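Local coordinates for protein pyroglutamyl-peptidase I (PDB 6LTQ) that probably removes amino-terminal pyroglutamyl residues from peptides as a pyrrolidone carboxyl peptidase of a thermophilic, keratin-degrading bacterium, at residues H51-P56 with E67-T72. Sequence-based numbering, arbitrary orientation.
Sequences HTLILP and EEYYKT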
loop_
_atom_site.group_PDB
_atom_site.type_symbol
_atom_site.label_atom_id
_atom_site.label_comp_id
_atom_site.label_asym_id
_atom_site.label_seq_id
_atom_site.Cartn_x
_atom_site.Cartn_y
_atom_site.Cartn_z
ATOM N N HIS D 51 23.034 -20.900 20.074
ATOM C CA HIS D 51 22.329 -20.453 21.268
ATOM C C HIS D 51 20.996 -19.830 20.881
ATOM O O HIS D 51 20.875 -19.179 19.840
ATOM C CB HIS D 51 23.141 -19.410 22.034
ATOM C CG HIS D 51 24.512 -19.863 22.424
ATOM N ND1 HIS D 51 24.913 -19.966 23.741
ATOM C CD2 HIS D 51 25.582 -20.222 21.673
ATOM C CE1 HIS D 51 26.171 -20.366 23.782
ATOM N NE2 HIS D 51 26.599 -20.530 22.544
ATOM N N THR D 52 19.995 -20.014 21.730
ATOM C CA THR D 52 18.703 -19.383 21.512
ATOM C C THR D 52 18.284 -18.610 22.752
ATOM O O THR D 52 18.705 -18.924 23.872
ATOM C CB THR D 52 17.614 -20.396 21.143
ATOM O OG1 THR D 52 17.445 -21.346 22.204
ATOM C CG2 THR D 52 17.979 -21.113 19.835
ATOM N N LEU D 53 17.463 -17.582 22.543
ATOM C CA LEU D 53 17.014 -16.749 23.648
ATOM C C LEU D 53 15.767 -15.993 23.223
ATOM O O LEU D 53 15.758 -15.377 22.155
ATOM C CB LEU D 53 18.128 -15.784 24.069
ATOM C CG LEU D 53 17.704 -14.755 25.113
ATOM C CD1 LEU D 53 17.430 -15.471 26.432
ATOM C CD2 LEU D 53 18.836 -13.761 25.313
ATOM N N ILE D 54 14.727 -16.041 24.050
ATOM C CA ILE D 54 13.519 -15.253 23.843
ATOM C C ILE D 54 13.594 -14.019 24.733
ATOM O O ILE D 54 13.835 -14.127 25.944
ATOM C CB ILE D 54 12.254 -16.072 24.138
ATOM C CG1 ILE D 54 12.229 -17.339 23.285
ATOM C CG2 ILE D 54 11.008 -15.235 23.893
ATOM C CD1 ILE D 54 12.259 -17.071 21.807
ATOM N N LEU D 55 13.407 -12.850 24.135
ATOM C CA LEU D 55 13.510 -11.590 24.857
ATOM C C LEU D 55 12.141 -11.016 25.161
ATOM O O LEU D 55 11.192 -11.193 24.384
ATOM C CB LEU D 55 14.310 -10.571 24.031
ATOM C CG LEU D 55 15.718 -11.024 23.685
ATOM C CD1 LEU D 55 16.319 -10.082 22.637
ATOM C CD2 LEU D 55 16.609 -11.070 24.932
ATOM N N PRO D 56 12.011 -10.303 26.273
ATOM C CA PRO D 56 10.760 -9.606 26.547
ATOM C C PRO D 56 10.642 -8.363 25.680
ATOM O O PRO D 56 11.626 -7.691 25.371
ATOM C CB PRO D 56 10.888 -9.220 28.024
ATOM C CG PRO D 56 12.361 -9.060 28.212
ATOM C CD PRO D 56 13.016 -10.086 27.337
ATOM N N GLU D 67 21.862 -8.446 27.653
ATOM C CA GLU D 67 23.181 -8.211 28.228
ATOM C C GLU D 67 23.559 -9.342 29.174
ATOM O O GLU D 67 24.704 -9.809 29.168
ATOM C CB GLU D 67 23.219 -6.867 28.961
ATOM C CG GLU D 67 24.566 -6.545 29.618
ATOM C CD GLU D 67 25.738 -6.586 28.647
ATOM O OE1 GLU D 67 25.534 -6.378 27.434
ATOM O OE2 GLU D 67 26.876 -6.822 29.099
ATOM N N GLU D 68 22.586 -9.824 29.956
ATOM C CA GLU D 68 22.846 -10.910 30.893
ATOM C C GLU D 68 23.315 -12.148 30.150
ATOM O O GLU D 68 24.244 -12.833 30.594
ATOM C CB GLU D 68 21.564 -11.203 31.687
ATOM C CG GLU D 68 21.589 -12.405 32.634
ATOM C CD GLU D 68 20.208 -12.716 33.252
ATOM O OE1 GLU D 68 19.193 -12.785 32.512
ATOM O OE2 GLU D 68 20.135 -12.884 34.490
ATOM N N TYR D 69 22.739 -12.404 28.970
ATOM C CA TYR D 69 23.197 -13.538 28.174
ATOM C C TYR D 69 24.563 -13.262 27.582
ATOM O O TYR D 69 25.418 -14.154 27.548
ATOM C CB TYR D 69 22.214 -13.887 27.058
ATOM C CG TYR D 69 22.422 -15.300 26.557
ATOM C CD1 TYR D 69 23.412 -15.601 25.621
ATOM C CD2 TYR D 69 21.654 -16.343 27.056
ATOM C CE1 TYR D 69 23.614 -16.912 25.182
ATOM C CE2 TYR D 69 21.848 -17.646 26.631
ATOM C CZ TYR D 69 22.825 -17.931 25.697
ATOM O OH TYR D 69 23.003 -19.241 25.282
ATOM N N TYR D 70 24.789 -12.038 27.093
ATOM C CA TYR D 70 26.112 -11.720 26.570
ATOM C C TYR D 70 27.175 -11.861 27.655
ATOM O O TYR D 70 28.302 -12.287 27.354
ATOM C CB TYR D 70 26.157 -10.305 25.972
ATOM C CG TYR D 70 25.686 -10.160 24.532
ATOM C CD1 TYR D 70 26.059 -11.068 23.536
ATOM C CD2 TYR D 70 24.874 -9.094 24.177
ATOM C CE1 TYR D 70 25.614 -10.915 22.220
ATOM C CE2 TYR D 70 24.426 -8.934 22.870
ATOM C CZ TYR D 70 24.796 -9.839 21.897
ATOM O OH TYR D 70 24.334 -9.654 20.607
ATOM N N LYS D 71 26.871 -11.461 28.911
ATOM C CA LYS D 71 27.897 -11.727 29.915
ATOM C C LYS D 71 28.088 -13.201 30.216
ATOM O O LYS D 71 29.221 -13.620 30.471
ATOM C CB LYS D 71 27.787 -10.957 31.216
ATOM C CG LYS D 71 29.285 -10.775 31.425
ATOM C CD LYS D 71 30.033 -9.747 32.139
ATOM C CE LYS D 71 29.571 -9.151 33.425
ATOM N NZ LYS D 71 30.902 -8.442 33.764
ATOM N N THR D 72 27.073 -14.030 30.113
ATOM C CA THR D 72 27.296 -15.386 30.607
ATOM C C THR D 72 27.652 -16.405 29.514
ATOM O O THR D 72 27.876 -17.585 29.825
ATOM C CB THR D 72 26.093 -15.815 31.465
ATOM O OG1 THR D 72 24.893 -15.720 30.692
ATOM C CG2 THR D 72 25.997 -14.826 32.655
HETATM O O HOH W 1 20.904 -21.182 24.484
#
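His51 and Tyr69 meet through a side-chain hydrogen bond at the margin of the central sheet, where strand 48-55 is followed by helix 59-72, which packs back against it. The axes of strand 51-55 and helix 67-72 approach to 10.7 Å and run nearly antiparallel, at 158°, and Tyr69 reaches across the gap. The pair illustrates how a strand and the next helix of an alpha/beta fold can be joined by a polar link at one end of an apolar interface. Strand 48-55 pairs in parallel with strand 15-22; further along the strand, Leu55 extends the interface to Val65 and Leu66 of the same helix.

Tyr69 does most of the spanning. Its CG lies anti to the backbone N (chi1 -160°), which sends the ring out from the helix toward the strand and brings OH to His51 ND1 at 2.6 Å. The bond is moderately bent, at 154°, and either partner could be the donor. OH lies in the imidazole plane at its edge, and ND1 likewise lies at the edge of the phenol ring, yet the two planes stand at 87°; the rings therefore meet rim to rim without stacking. Nearer the helix backbone, Leu53 CD2 packs against Tyr69 CB at 3.8 Å.

A water adds a second link, accepting from Thr52 N at 3.1 Å and hydrogen-bonded to Tyr69 OH at 3.0 Å. A phenylalanine at Tyr69 would probably still meet Leu53 but would deprive both His51 ND1 and the water of their hydroxyl partner. Gripped by imidazole and water together, the phenol oxygen ties side chain and backbone of the strand to the helix, and its bond to ND1 probably helps to hold the imidazole's orientation.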